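Local coordinates for sensor protein (Bacteroides thetaiotaomicron, PDB 2X7X), which binds fructose through this periplasmic sensor domain of a hybrid two-component system, whose kinase part probably phosphorylates itself on histidine to regulate transcription, at residues E30-Y34 / L253-M257; D46-A52 / A70-M76; Y102-A108 / Y265-M271. Residue numbers count along the deposited sequence, not the author numbering.

Contact 1: residues E30-Y34 / L253-M257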
ATOM      1  N   GLU A  30     -19.879   2.644   2.085  1.00 55.46           N
ATOM      2  CA  GLU A  30     -20.158   3.807   1.251  1.00 56.16           C
ATOM      3  C   GLU A  30     -21.631   4.233   1.359  1.00 56.88           C
ATOM      4  O   GLU A  30     -21.963   5.393   1.106  1.00 56.82           O
ATOM      5  CB  GLU A  30     -19.763   3.539  -0.204  1.00 55.97           C
ATOM      6  CG  GLU A  30     -19.610   4.785  -1.069  1.00 55.31           C
ATOM      7  CD  GLU A  30     -18.399   5.612  -0.700  1.00 55.96           C
ATOM      8  OE1 GLU A  30     -17.446   5.059  -0.097  1.00 55.95           O
ATOM      9  OE2 GLU A  30     -18.402   6.823  -1.009  1.00 56.14           O
ATOM     10  N   ALA A  31     -22.506   3.298   1.731  1.00 57.75           N
ATOM     11  CA  ALA A  31     -23.937   3.587   1.861  1.00 58.91           C
ATOM     12  C   ALA A  31     -24.190   4.695   2.889  1.00 59.62           C
ATOM     13  O   ALA A  31     -24.956   5.631   2.640  1.00 59.85           O
ATOM     14  CB  ALA A  31     -24.732   2.312   2.213  1.00 58.69           C
ATOM     15  N   MET A  32     -23.510   4.598   4.023  1.00 60.33           N
ATOM     16  CA  MET A  32     -23.703   5.525   5.125  1.00 61.25           C
ATOM     17  C   MET A  32     -23.220   6.959   4.834  1.00 61.33           C
ATOM     18  O   MET A  32     -23.296   7.831   5.699  1.00 61.57           O
ATOM     19  CB  MET A  32     -23.084   4.942   6.406  1.00 61.61           C
ATOM     20  CG  MET A  32     -23.895   3.768   6.976  1.00 62.97           C
ATOM     21  SD  MET A  32     -23.032   2.784   8.222  1.00 66.28           S
ATOM     22  CE  MET A  32     -24.385   1.837   8.950  1.00 65.75           C
ATOM     23  N   PHE A  33     -22.751   7.204   3.613  1.00 61.43           N
ATOM     24  CA  PHE A  33     -22.398   8.558   3.171  1.00 61.64           C
ATOM     25  C   PHE A  33     -23.502   9.160   2.331  1.00 61.68           C
ATOM     26  O   PHE A  33     -23.347  10.250   1.773  1.00 61.82           O
ATOM     27  CB  PHE A  33     -21.083   8.562   2.392  1.00 61.63           C
ATOM     28  CG  PHE A  33     -19.885   8.449   3.265  1.00 62.56           C
ATOM     29  CD1 PHE A  33     -19.243   9.596   3.733  1.00 63.13           C
ATOM     30  CD2 PHE A  33     -19.411   7.194   3.658  1.00 63.08           C
ATOM     31  CE1 PHE A  33     -18.139   9.501   4.569  1.00 63.83           C
ATOM     32  CE2 PHE A  33     -18.303   7.082   4.496  1.00 63.74           C
ATOM     33  CZ  PHE A  33     -17.665   8.237   4.957  1.00 63.98           C
ATOM     34  N   TYR A  34     -24.605   8.426   2.231  1.00 61.66           N
ATOM     35  CA  TYR A  34     -25.794   8.884   1.532  1.00 61.70           C
ATOM     36  C   TYR A  34     -26.998   8.740   2.461  1.00 61.71           C
ATOM     37  O   TYR A  34     -27.193   7.685   3.090  1.00 61.43           O
ATOM     38  CB  TYR A  34     -26.015   8.090   0.235  1.00 61.67           C
ATOM     39  CG  TYR A  34     -25.008   8.350  -0.870  1.00 61.73           C
ATOM     40  CD1 TYR A  34     -23.921   7.495  -1.067  1.00 61.64           C
ATOM     41  CD2 TYR A  34     -25.154   9.441  -1.733  1.00 62.33           C
ATOM     42  CE1 TYR A  34     -22.992   7.730  -2.082  1.00 61.83           C
ATOM     43  CE2 TYR A  34     -24.235   9.685  -2.759  1.00 62.39           C
ATOM     44  CZ  TYR A  34     -23.157   8.824  -2.926  1.00 62.55           C
ATOM     45  OH  TYR A  34     -22.249   9.058  -3.936  1.00 62.25           O
ATOM     46  N   LEU A 253     -21.027   1.561  -5.513  1.00 47.94           N
ATOM     47  CA  LEU A 253     -22.125   2.346  -4.971  1.00 48.56           C
ATOM     48  C   LEU A 253     -22.240   3.745  -5.581  1.00 49.02           C
ATOM     49  O   LEU A 253     -23.351   4.215  -5.828  1.00 49.13           O
ATOM     50  CB  LEU A 253     -22.061   2.438  -3.453  1.00 48.61           C
ATOM     51  CG  LEU A 253     -23.420   2.858  -2.865  1.00 48.92           C
ATOM     52  CD1 LEU A 253     -24.490   1.782  -3.087  1.00 47.91           C
ATOM     53  CD2 LEU A 253     -23.306   3.181  -1.404  1.00 47.90           C
ATOM     54  N   GLN A 254     -21.107   4.401  -5.822  1.00 49.40           N
ATOM     55  CA  GLN A 254     -21.114   5.710  -6.462  1.00 50.27           C
ATOM     56  C   GLN A 254     -21.800   5.652  -7.812  1.00 50.55           C
ATOM     57  O   GLN A 254     -22.457   6.608  -8.228  1.00 50.85           O
ATOM     58  CB  GLN A 254     -19.701   6.254  -6.629  1.00 50.51           C
ATOM     59  CG  GLN A 254     -19.349   7.369  -5.661  1.00 51.97           C
ATOM     60  CD  GLN A 254     -18.065   7.081  -4.904  1.00 53.77           C
ATOM     61  OE1 GLN A 254     -18.106   6.676  -3.739  1.00 54.59           O
ATOM     62  NE2 GLN A 254     -16.919   7.261  -5.565  1.00 52.97           N
ATOM     63  N   LEU A 255     -21.640   4.521  -8.488  1.00 50.75           N
ATOM     64  CA  LEU A 255     -22.275   4.290  -9.772  1.00 50.90           C
ATOM     65  C   LEU A 255     -23.781   4.155  -9.569  1.00 51.22           C
ATOM     66  O   LEU A 255     -24.557   4.808 -10.264  1.00 51.43           O
ATOM     67  CB  LEU A 255     -21.690   3.034 -10.425  1.00 50.75           C
ATOM     68  CG  LEU A 255     -22.106   2.602 -11.832  1.00 50.49           C
ATOM     69  CD1 LEU A 255     -21.814   3.679 -12.877  1.00 49.37           C
ATOM     70  CD2 LEU A 255     -21.391   1.299 -12.183  1.00 49.89           C
ATOM     71  N   ALA A 256     -24.183   3.322  -8.611  1.00 51.31           N
ATOM     72  CA  ALA A 256     -25.586   3.176  -8.248  1.00 51.74           C
ATOM     73  C   ALA A 256     -26.226   4.545  -7.975  1.00 52.20           C
ATOM     74  O   ALA A 256     -27.257   4.882  -8.565  1.00 52.53           O
ATOM     75  CB  ALA A 256     -25.739   2.251  -7.042  1.00 51.27           C
ATOM     76  N   MET A 257     -25.590   5.335  -7.113  1.00 52.45           N
ATOM     77  CA  MET A 257     -26.090   6.663  -6.756  1.00 52.85           C
ATOM     78  C   MET A 257     -26.192   7.647  -7.924  1.00 52.94           C
ATOM     79  O   MET A 257     -27.190   8.355  -8.048  1.00 52.98           O
ATOM     80  CB  MET A 257     -25.259   7.265  -5.623  1.00 53.05           C
ATOM     81  CG  MET A 257     -25.505   6.590  -4.284  1.00 53.40           C
ATOM     82  SD  MET A 257     -27.166   5.912  -4.197  1.00 54.76           S
ATOM     83  CE  MET A 257     -27.612   6.249  -2.498  1.00 54.42           C
TER
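Two helices of the N-terminal lobe of a type I periplasmic binding protein fold meet here: the C-terminal end of helix 18-31, with the type I beta turn Ala31 to Tyr34 that follows it, and the middle of helix 249-260, over two hundred residues later. The turn, in which Tyr34 N bonds Ala31 O at 2.8 Å, brings the Tyr34 side chain round to face the second helix. With chi1 in the m well, its ring lies across Met257. That methionine is also m at chi1, but chi2, near -28°, lies between the usual wells, and in this conformation Met257 CG sits over the ring face, 3.4 Å from the ring centroid, in a CH-pi contact. Met257 SD stands farther from the ring, 4.7 Å from its centroid, in a Met-aromatic contact; a flexible thioether suits a place where it must fit against a flat ring. Leu253, in the common tp rotamer, sends CD2 against the end of the first helix, 3.2 Å from Ala31 N and 4.0 Å from Ala31 CB; the small alanine lets the leucine come so near the backbone. Glu30 bends back at chi2 (p), and its OE1 forms a salt bridge with Lys297 of the second subunit, so the helix end also serves the dimer interface. The closest approach to the Tyr34 ring is by Met257 CG, 3.5 Å from Tyr34 CZ.

Contact 2: residues D46-A52 / A70-M76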
ATOM      1  N   ASP A  46     -22.771 -20.100  -5.304  1.00 35.85           N
ATOM      2  CA  ASP A  46     -22.236 -20.697  -6.542  1.00 36.05           C
ATOM      3  C   ASP A  46     -23.238 -21.519  -7.358  1.00 36.20           C
ATOM      4  O   ASP A  46     -22.848 -22.384  -8.153  1.00 35.76           O
ATOM      5  CB  ASP A  46     -20.958 -21.498  -6.249  1.00 36.10           C
ATOM      6  CG  ASP A  46     -19.956 -20.706  -5.412  1.00 37.36           C
ATOM      7  OD1 ASP A  46     -19.436 -19.680  -5.909  1.00 36.77           O
ATOM      8  OD2 ASP A  46     -19.703 -21.093  -4.246  1.00 39.32           O
ATOM      9  N   ASP A  47     -24.522 -21.199  -7.177  1.00 36.56           N
ATOM     10  CA  ASP A  47     -25.650 -21.939  -7.763  1.00 36.87           C
ATOM     11  C   ASP A  47     -26.584 -21.014  -8.569  1.00 36.60           C
ATOM     12  O   ASP A  47     -27.126 -20.034  -8.042  1.00 36.11           O
ATOM     13  CB  ASP A  47     -26.428 -22.678  -6.654  1.00 36.97           C
ATOM     14  CG  ASP A  47     -27.538 -23.576  -7.201  1.00 38.56           C
ATOM     15  OD1 ASP A  47     -27.253 -24.751  -7.541  1.00 40.14           O
ATOM     16  OD2 ASP A  47     -28.700 -23.105  -7.288  1.00 39.51           O
ATOM     17  N   ASN A  48     -26.775 -21.356  -9.842  1.00 36.94           N
ATOM     18  CA  ASN A  48     -27.571 -20.556 -10.779  1.00 37.49           C
ATOM     19  C   ASN A  48     -29.037 -20.378 -10.390  1.00 38.03           C
ATOM     20  O   ASN A  48     -29.623 -19.304 -10.608  1.00 38.02           O
ATOM     21  CB  ASN A  48     -27.474 -21.135 -12.194  1.00 37.53           C
ATOM     22  CG  ASN A  48     -26.077 -20.997 -12.798  1.00 37.29           C
ATOM     23  OD1 ASN A  48     -25.390 -19.995 -12.597  1.00 36.45           O
ATOM     24  ND2 ASN A  48     -25.656 -22.009 -13.545  1.00 36.62           N
ATOM     25  N   SER A  49     -29.621 -21.428  -9.812  1.00 38.70           N
ATOM     26  CA  SER A  49     -30.992 -21.369  -9.301  1.00 39.01           C
ATOM     27  C   SER A  49     -31.133 -20.368  -8.171  1.00 39.05           C
ATOM     28  O   SER A  49     -32.004 -19.500  -8.223  1.00 39.53           O
ATOM     29  CB  SER A  49     -31.478 -22.746  -8.869  1.00 38.79           C
ATOM     30  OG  SER A  49     -31.527 -23.601  -9.996  1.00 39.40           O
ATOM     31  N   LYS A  50     -30.273 -20.473  -7.165  1.00 39.01           N
ATOM     32  CA  LYS A  50     -30.351 -19.579  -6.023  1.00 39.45           C
ATOM     33  C   LYS A  50     -30.222 -18.139  -6.513  1.00 39.94           C
ATOM     34  O   LYS A  50     -30.963 -17.259  -6.062  1.00 40.05           O
ATOM     35  CB  LYS A  50     -29.268 -19.908  -4.984  1.00 39.44           C
ATOM     36  CG  LYS A  50     -29.731 -19.967  -3.524  1.00 39.62           C
ATOM     37  CD  LYS A  50     -29.958 -18.590  -2.908  1.00 40.92           C
ATOM     38  N   GLN A  51     -29.303 -17.900  -7.451  1.00 40.33           N
ATOM     39  CA  GLN A  51     -29.131 -16.551  -7.984  1.00 40.70           C
ATOM     40  C   GLN A  51     -30.379 -16.013  -8.739  1.00 41.29           C
ATOM     41  O   GLN A  51     -30.709 -14.829  -8.634  1.00 41.05           O
ATOM     42  CB  GLN A  51     -27.840 -16.408  -8.800  1.00 40.30           C
ATOM     43  CG  GLN A  51     -27.418 -14.943  -8.942  1.00 39.56           C
ATOM     44  CD  GLN A  51     -26.053 -14.756  -9.558  1.00 38.66           C
ATOM     45  OE1 GLN A  51     -25.736 -15.330 -10.594  1.00 40.02           O
ATOM     46  NE2 GLN A  51     -25.247 -13.927  -8.936  1.00 38.33           N
ATOM     47  N   ALA A  52     -31.072 -16.881  -9.477  1.00 42.17           N
ATOM     48  CA  ALA A  52     -32.392 -16.527 -10.027  1.00 43.46           C
ATOM     49  C   ALA A  52     -33.353 -16.168  -8.886  1.00 44.45           C
ATOM     50  O   ALA A  52     -33.925 -15.068  -8.865  1.00 44.56           O
ATOM     51  CB  ALA A  52     -32.961 -17.660 -10.890  1.00 43.02           C
ATOM     52  N   ALA A  70     -22.930 -12.091 -12.190  1.00 33.76           N
ATOM     53  CA  ALA A  70     -23.541 -13.277 -12.828  1.00 32.30           C
ATOM     54  C   ALA A  70     -22.726 -14.578 -12.742  1.00 31.37           C
ATOM     55  O   ALA A  70     -21.708 -14.726 -13.418  1.00 31.05           O
ATOM     56  CB  ALA A  70     -23.892 -12.959 -14.279  1.00 32.05           C
ATOM     57  N   ASN A  71     -23.213 -15.526 -11.939  1.00 30.68           N
ATOM     58  CA  ASN A  71     -22.506 -16.784 -11.627  1.00 30.02           C
ATOM     59  C   ASN A  71     -21.907 -17.497 -12.830  1.00 30.35           C
ATOM     60  O   ASN A  71     -20.739 -17.877 -12.818  1.00 30.16           O
ATOM     61  CB  ASN A  71     -23.417 -17.746 -10.867  1.00 29.43           C
ATOM     62  CG  ASN A  71     -22.695 -19.001 -10.417  1.00 28.03           C
ATOM     63  OD1 ASN A  71     -21.793 -18.941  -9.594  1.00 27.94           O
ATOM     64  ND2 ASN A  71     -23.103 -20.144 -10.940  1.00 25.13           N
ATOM     65  N   GLU A  72     -22.733 -17.705 -13.845  1.00 30.61           N
ATOM     66  CA  GLU A  72     -22.283 -18.164 -15.140  1.00 31.64           C
ATOM     67  C   GLU A  72     -22.986 -17.263 -16.128  1.00 31.67           C
ATOM     68  O   GLU A  72     -24.065 -16.769 -15.830  1.00 31.80           O
ATOM     69  CB  GLU A  72     -22.655 -19.623 -15.371  1.00 31.78           C
ATOM     70  CG  GLU A  72     -22.133 -20.548 -14.291  1.00 34.41           C
ATOM     71  CD  GLU A  72     -22.115 -22.001 -14.696  1.00 37.85           C
ATOM     72  OE1 GLU A  72     -22.750 -22.818 -13.999  1.00 38.84           O
ATOM     73  OE2 GLU A  72     -21.460 -22.336 -15.707  1.00 41.73           O
ATOM     74  N   ALA A  73     -22.378 -17.047 -17.289  1.00 31.90           N
ATOM     75  CA  ALA A  73     -22.865 -16.056 -18.255  1.00 32.32           C
ATOM     76  C   ALA A  73     -24.187 -16.425 -18.920  1.00 32.47           C
ATOM     77  O   ALA A  73     -25.146 -15.650 -18.882  1.00 32.29           O
ATOM     78  CB  ALA A  73     -21.803 -15.777 -19.315  1.00 32.26           C
ATOM     79  N   ALA A  74     -24.223 -17.607 -19.522  1.00 32.90           N
ATOM     80  CA  ALA A  74     -25.388 -18.079 -20.260  1.00 33.69           C
ATOM     81  C   ALA A  74     -26.675 -18.217 -19.417  1.00 34.38           C
ATOM     82  O   ALA A  74     -27.688 -17.590 -19.747  1.00 34.53           O
ATOM     83  CB  ALA A  74     -25.061 -19.399 -20.997  1.00 33.66           C
ATOM     84  N   PRO A  75     -26.638 -19.023 -18.323  1.00 34.68           N
ATOM     85  CA  PRO A  75     -27.861 -19.265 -17.564  1.00 34.58           C
ATOM     86  C   PRO A  75     -28.438 -18.013 -16.932  1.00 34.75           C
ATOM     87  O   PRO A  75     -29.648 -17.930 -16.759  1.00 35.29           O
ATOM     88  CB  PRO A  75     -27.413 -20.238 -16.477  1.00 34.55           C
ATOM     89  CG  PRO A  75     -26.193 -20.894 -17.038  1.00 35.20           C
ATOM     90  CD  PRO A  75     -25.506 -19.790 -17.770  1.00 34.71           C
ATOM     91  N   MET A  76     -27.602 -17.040 -16.607  1.00 34.65           N
ATOM     92  CA  MET A  76     -28.107 -15.855 -15.934  1.00 35.04           C
ATOM     93  C   MET A  76     -28.597 -14.759 -16.883  1.00 34.90           C
ATOM     94  O   MET A  76     -29.279 -13.820 -16.453  1.00 34.82           O
ATOM     95  CB  MET A  76     -27.059 -15.297 -14.971  1.00 35.27           C
ATOM     96  CG  MET A  76     -27.633 -14.932 -13.601  1.00 37.13           C
ATOM     97  SD  MET A  76     -28.446 -16.341 -12.777  1.00 39.13           S
ATOM     98  CE  MET A  76     -27.183 -17.587 -12.917  1.00 37.63           C
TER
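In this Rossmann-like lobe of the periplasmic binding protein fold, the starts of two successive helices, 48-60 and 73-85, lie side by side at the ends of their parallel strands, near the fructose pocket. Hydrogen bonds dominate. Asn71 ND2 donates to Asn48 OD1 (2.8 Å), while Asn48 ND2 donates to Glu72 OE1 (3.1 Å); an amide suits position 48 because it can accept from one neighbour and donate to the next. Gln51, one helical turn later, uses its long, extended side chain to receive Asn71 N on OE1, and its NE2 binds Ser69 O, so a single amide satisfies two backbone groups of the loop before helix 73-85. Asn71 O receives a bond from the fructose-binding Arg95, which ties this loop to the ligand site. Capping is the second kind: Asp47 is the N-cap of helix 48-60, its OD2 accepting from Lys50 N at 3.1 Å, where a carboxylate also suits the positive end of the helix dipole. Van der Waals packing comes third. Met76 turns its flexible chain toward the helix 48-60 amides, and Pro75 CG touches Asn48 ND2. Met76 CE reaches both amides, lying 3.0 Å from Asn48 OD1 and 3.5 Å from Gln51 OE1.

Contact 3: residues Y102-A108 / Y265-M271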
ATOM      1  N   TYR A 102     -28.545  -4.225 -19.837  1.00 39.05           N
ATOM      2  CA  TYR A 102     -28.125  -3.862 -18.481  1.00 39.10           C
ATOM      3  C   TYR A 102     -27.849  -2.359 -18.495  1.00 38.82           C
ATOM      4  O   TYR A 102     -27.655  -1.770 -19.556  1.00 38.62           O
ATOM      5  CB  TYR A 102     -26.872  -4.666 -18.035  1.00 39.30           C
ATOM      6  CG  TYR A 102     -25.641  -4.433 -18.892  1.00 40.15           C
ATOM      7  CD1 TYR A 102     -24.833  -3.310 -18.688  1.00 41.55           C
ATOM      8  CD2 TYR A 102     -25.288  -5.314 -19.919  1.00 41.58           C
ATOM      9  CE1 TYR A 102     -23.703  -3.055 -19.482  1.00 42.14           C
ATOM     10  CE2 TYR A 102     -24.138  -5.076 -20.717  1.00 42.56           C
ATOM     11  CZ  TYR A 102     -23.362  -3.934 -20.484  1.00 42.66           C
ATOM     12  OH  TYR A 102     -22.245  -3.647 -21.240  1.00 43.65           O
ATOM     13  N   THR A 103     -27.822  -1.727 -17.333  1.00 38.69           N
ATOM     14  CA  THR A 103     -27.629  -0.279 -17.296  1.00 38.67           C
ATOM     15  C   THR A 103     -26.147   0.123 -17.368  1.00 38.66           C
ATOM     16  O   THR A 103     -25.767   1.017 -18.136  1.00 38.74           O
ATOM     17  CB  THR A 103     -28.268   0.331 -16.043  1.00 38.86           C
ATOM     18  OG1 THR A 103     -29.566  -0.250 -15.836  1.00 38.87           O
ATOM     19  CG2 THR A 103     -28.380   1.836 -16.187  1.00 39.02           C
ATOM     20  N   ALA A 104     -25.317  -0.530 -16.552  1.00 38.27           N
ATOM     21  CA  ALA A 104     -23.888  -0.219 -16.502  1.00 37.81           C
ATOM     22  C   ALA A 104     -23.037  -1.399 -16.064  1.00 37.21           C
ATOM     23  O   ALA A 104     -23.475  -2.255 -15.292  1.00 37.36           O
ATOM     24  CB  ALA A 104     -23.626   0.994 -15.594  1.00 37.87           C
ATOM     25  N   TYR A 105     -21.814  -1.430 -16.574  1.00 36.85           N
ATOM     26  CA  TYR A 105     -20.845  -2.462 -16.221  1.00 36.26           C
ATOM     27  C   TYR A 105     -19.665  -1.838 -15.488  1.00 35.16           C
ATOM     28  O   TYR A 105     -19.146  -0.803 -15.902  1.00 34.58           O
ATOM     29  CB  TYR A 105     -20.356  -3.203 -17.474  1.00 36.45           C
ATOM     30  CG  TYR A 105     -19.215  -4.162 -17.203  1.00 38.50           C
ATOM     31  CD1 TYR A 105     -19.404  -5.301 -16.410  1.00 40.09           C
ATOM     32  CD2 TYR A 105     -17.942  -3.922 -17.716  1.00 40.66           C
ATOM     33  CE1 TYR A 105     -18.349  -6.176 -16.135  1.00 41.26           C
ATOM     34  CE2 TYR A 105     -16.879  -4.798 -17.454  1.00 42.03           C
ATOM     35  CZ  TYR A 105     -17.093  -5.922 -16.667  1.00 42.78           C
ATOM     36  OH  TYR A 105     -16.045  -6.787 -16.407  1.00 45.40           O
ATOM     37  N   ILE A 106     -19.259  -2.462 -14.387  1.00 34.24           N
ATOM     38  CA  ILE A 106     -17.981  -2.118 -13.759  1.00 33.43           C
ATOM     39  C   ILE A 106     -17.169  -3.363 -13.391  1.00 32.86           C
ATOM     40  O   ILE A 106     -17.698  -4.338 -12.849  1.00 32.65           O
ATOM     41  CB  ILE A 106     -18.157  -1.199 -12.537  1.00 33.16           C
ATOM     42  CG1 ILE A 106     -16.791  -0.743 -12.018  1.00 33.65           C
ATOM     43  CG2 ILE A 106     -18.970  -1.894 -11.462  1.00 32.65           C
ATOM     44  CD1 ILE A 106     -16.850   0.168 -10.804  1.00 34.68           C
ATOM     45  N   GLY A 107     -15.877  -3.317 -13.685  1.00 32.44           N
ATOM     46  CA  GLY A 107     -14.986  -4.429 -13.353  1.00 32.02           C
ATOM     47  C   GLY A 107     -13.591  -4.273 -13.907  1.00 31.69           C
ATOM     48  O   GLY A 107     -13.292  -3.291 -14.576  1.00 32.13           O
ATOM     49  N   ALA A 108     -12.726  -5.240 -13.624  1.00 31.40           N
ATOM     50  CA  ALA A 108     -11.373  -5.213 -14.150  1.00 30.88           C
ATOM     51  C   ALA A 108     -11.289  -6.128 -15.365  1.00 30.90           C
ATOM     52  O   ALA A 108     -12.051  -7.086 -15.456  1.00 31.17           O
ATOM     53  CB  ALA A 108     -10.403  -5.633 -13.088  1.00 30.79           C
ATOM     54  N   TYR A 265     -23.177   9.339 -15.916  1.00 55.60           N
ATOM     55  CA  TYR A 265     -22.318   8.213 -15.539  1.00 54.85           C
ATOM     56  C   TYR A 265     -21.701   7.563 -16.764  1.00 54.34           C
ATOM     57  O   TYR A 265     -22.222   7.714 -17.874  1.00 54.06           O
ATOM     58  CB  TYR A 265     -23.099   7.154 -14.733  1.00 54.68           C
ATOM     59  CG  TYR A 265     -24.293   6.592 -15.461  1.00 54.87           C
ATOM     60  CD1 TYR A 265     -25.553   7.171 -15.306  1.00 55.45           C
ATOM     61  CD2 TYR A 265     -24.169   5.498 -16.317  1.00 54.96           C
ATOM     62  CE1 TYR A 265     -26.663   6.682 -15.976  1.00 55.58           C
ATOM     63  CE2 TYR A 265     -25.276   4.995 -16.998  1.00 56.38           C
ATOM     64  CZ  TYR A 265     -26.528   5.597 -16.817  1.00 56.64           C
ATOM     65  OH  TYR A 265     -27.647   5.124 -17.467  1.00 56.86           O
ATOM     66  N   PRO A 266     -20.582   6.837 -16.567  1.00 53.89           N
ATOM     67  CA  PRO A 266     -20.097   5.963 -17.629  1.00 53.42           C
ATOM     68  C   PRO A 266     -20.885   4.664 -17.617  1.00 52.88           C
ATOM     69  O   PRO A 266     -21.183   4.132 -16.553  1.00 52.82           O
ATOM     70  CB  PRO A 266     -18.634   5.720 -17.248  1.00 53.57           C
ATOM     71  CG  PRO A 266     -18.601   5.873 -15.756  1.00 53.69           C
ATOM     72  CD  PRO A 266     -19.680   6.856 -15.397  1.00 53.72           C
ATOM     73  N   LYS A 267     -21.242   4.176 -18.797  1.00 52.48           N
ATOM     74  CA  LYS A 267     -21.931   2.896 -18.932  1.00 52.04           C
ATOM     75  C   LYS A 267     -20.930   1.772 -18.726  1.00 51.11           C
ATOM     76  O   LYS A 267     -21.297   0.664 -18.336  1.00 51.02           O
ATOM     77  CB  LYS A 267     -22.604   2.773 -20.302  1.00 52.41           C
ATOM     78  CG  LYS A 267     -21.969   3.632 -21.396  1.00 54.05           C
ATOM     79  CD  LYS A 267     -22.418   5.099 -21.274  1.00 55.70           C
ATOM     80  CE  LYS A 267     -21.269   6.047 -21.594  1.00 56.10           C
ATOM     81  NZ  LYS A 267     -21.424   7.406 -20.979  1.00 57.17           N
ATOM     82  N   GLU A 268     -19.662   2.072 -18.976  1.00 49.87           N
ATOM     83  CA  GLU A 268     -18.613   1.105 -18.740  1.00 48.77           C
ATOM     84  C   GLU A 268     -17.422   1.694 -17.976  1.00 47.94           C
ATOM     85  O   GLU A 268     -16.816   2.678 -18.396  1.00 47.72           O
ATOM     86  CB  GLU A 268     -18.187   0.464 -20.052  1.00 48.75           C
ATOM     87  CG  GLU A 268     -17.490  -0.859 -19.857  1.00 49.18           C
ATOM     88  CD  GLU A 268     -17.739  -1.823 -20.988  1.00 49.05           C
ATOM     89  OE1 GLU A 268     -18.851  -1.801 -21.571  1.00 48.74           O
ATOM     90  OE2 GLU A 268     -16.816  -2.609 -21.280  1.00 49.50           O
ATOM     91  N   THR A 269     -17.122   1.087 -16.835  1.00 46.85           N
ATOM     92  CA  THR A 269     -15.978   1.465 -16.039  1.00 46.35           C
ATOM     93  C   THR A 269     -15.036   0.280 -15.902  1.00 46.22           C
ATOM     94  O   THR A 269     -15.372  -0.745 -15.288  1.00 46.09           O
ATOM     95  CB  THR A 269     -16.397   1.960 -14.651  1.00 46.43           C
ATOM     96  OG1 THR A 269     -17.382   2.991 -14.794  1.00 46.41           O
ATOM     97  CG2 THR A 269     -15.189   2.508 -13.881  1.00 46.09           C
ATOM     98  N   VAL A 270     -13.859   0.424 -16.494  1.00 45.86           N
ATOM     99  CA  VAL A 270     -12.835  -0.605 -16.415  1.00 45.75           C
ATOM    100  C   VAL A 270     -11.790  -0.250 -15.354  1.00 45.20           C
ATOM    101  O   VAL A 270     -11.217   0.841 -15.374  1.00 45.14           O
ATOM    102  CB  VAL A 270     -12.177  -0.870 -17.794  1.00 45.90           C
ATOM    103  CG1 VAL A 270     -11.822   0.435 -18.498  1.00 46.48           C
ATOM    104  CG2 VAL A 270     -10.942  -1.764 -17.644  1.00 46.31           C
ATOM    105  N   MET A 271     -11.562  -1.181 -14.431  1.00 44.62           N
ATOM    106  CA  MET A 271     -10.580  -1.011 -13.351  1.00 44.14           C
ATOM    107  C   MET A 271      -9.253  -1.710 -13.674  1.00 43.25           C
ATOM    108  O   MET A 271      -9.204  -2.643 -14.474  1.00 43.05           O
ATOM    109  CB  MET A 271     -11.150  -1.518 -12.028  1.00 44.31           C
ATOM    110  CG  MET A 271     -12.533  -0.977 -11.723  1.00 46.24           C
ATOM    111  SD  MET A 271     -13.202  -1.428 -10.103  1.00 52.42           S
ATOM    112  CE  MET A 271     -13.790  -3.118 -10.316  1.00 48.66           C
TER
HETATM  113  O   HOH W   1     -19.673   1.755 -15.415  1.00 36.43           O
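Ile106 lays its side chain along Thr269 and Met271 of the neighbouring strand, with Ile106 CG1 3.8 Å from Thr269 CB and Ile106 CD1 4.0 Å from Met271 SD. The isoleucine is buried against helix 249-260, where it touches Val252; its tt rotamer extends CD1 to Met271 SD. The two strands, 104-108 and 268-271, run parallel, 13° apart in direction, at the edge of the six-stranded sheet of the N-terminal lobe, where 268-271 is the outermost strand of this chain. Four backbone bonds join them in the staggered pattern of parallel pairing: Tyr105 N to Lys267 O (2.8 Å), Thr269 N to Tyr105 O (2.9 Å), Gly107 N to Thr269 O (3.1 Å) and Met271 N to Gly107 O (2.7 Å). Thus Tyr105 and Gly107 supply all the groups of the first strand in these bonds, whereas Ala104 and Ile106 bond to strand 90-93 on its other side.

On the sheet face carrying Tyr105, the tyrosine ring meets Glu268 CG at its edge, and its hydroxyl occupies the space above Gly107, where a CB would come to 2.8 Å from Tyr105 OH; glycine therefore fits. Beyond the regular pairing, a water donates to Tyr105 O and to Pro266 O and also bonds Thr269 OG1, so the threonine hydroxyl joins a solvent bridge between the strands. The four direct bonds use main-chain groups and set no demand on side-chain chemistry, although Tyr105 restricts position 107; apolar Ile106 and Met271 pack together, while the Thr269 hydroxyl on their face is met by the water.

How the contacts relate
The three contacts lie in the same lobe. Contacts 1 and 3 touch, their centres about 15 Å apart: Leu255 of helix 249-260 packs on Ala104 and Ile106 as well as on Tyr265 and Pro266, with Leu255 CD2 4.1 Å from Ile106 CG2. Helix 249-260 thus takes part in both neighbourhoods, and strand 268-271 is the next element after it in the chain. Contact 2 stands apart, its nearest atoms about 13 Å from contact 1 and about 8 Å from contact 3. It is also nearest to the sugar: the Asp46 side chain is about 6 Å from bound fructose, against about 9 Å for that of Tyr105 in contact 3, while contact 1 lies away from the pocket.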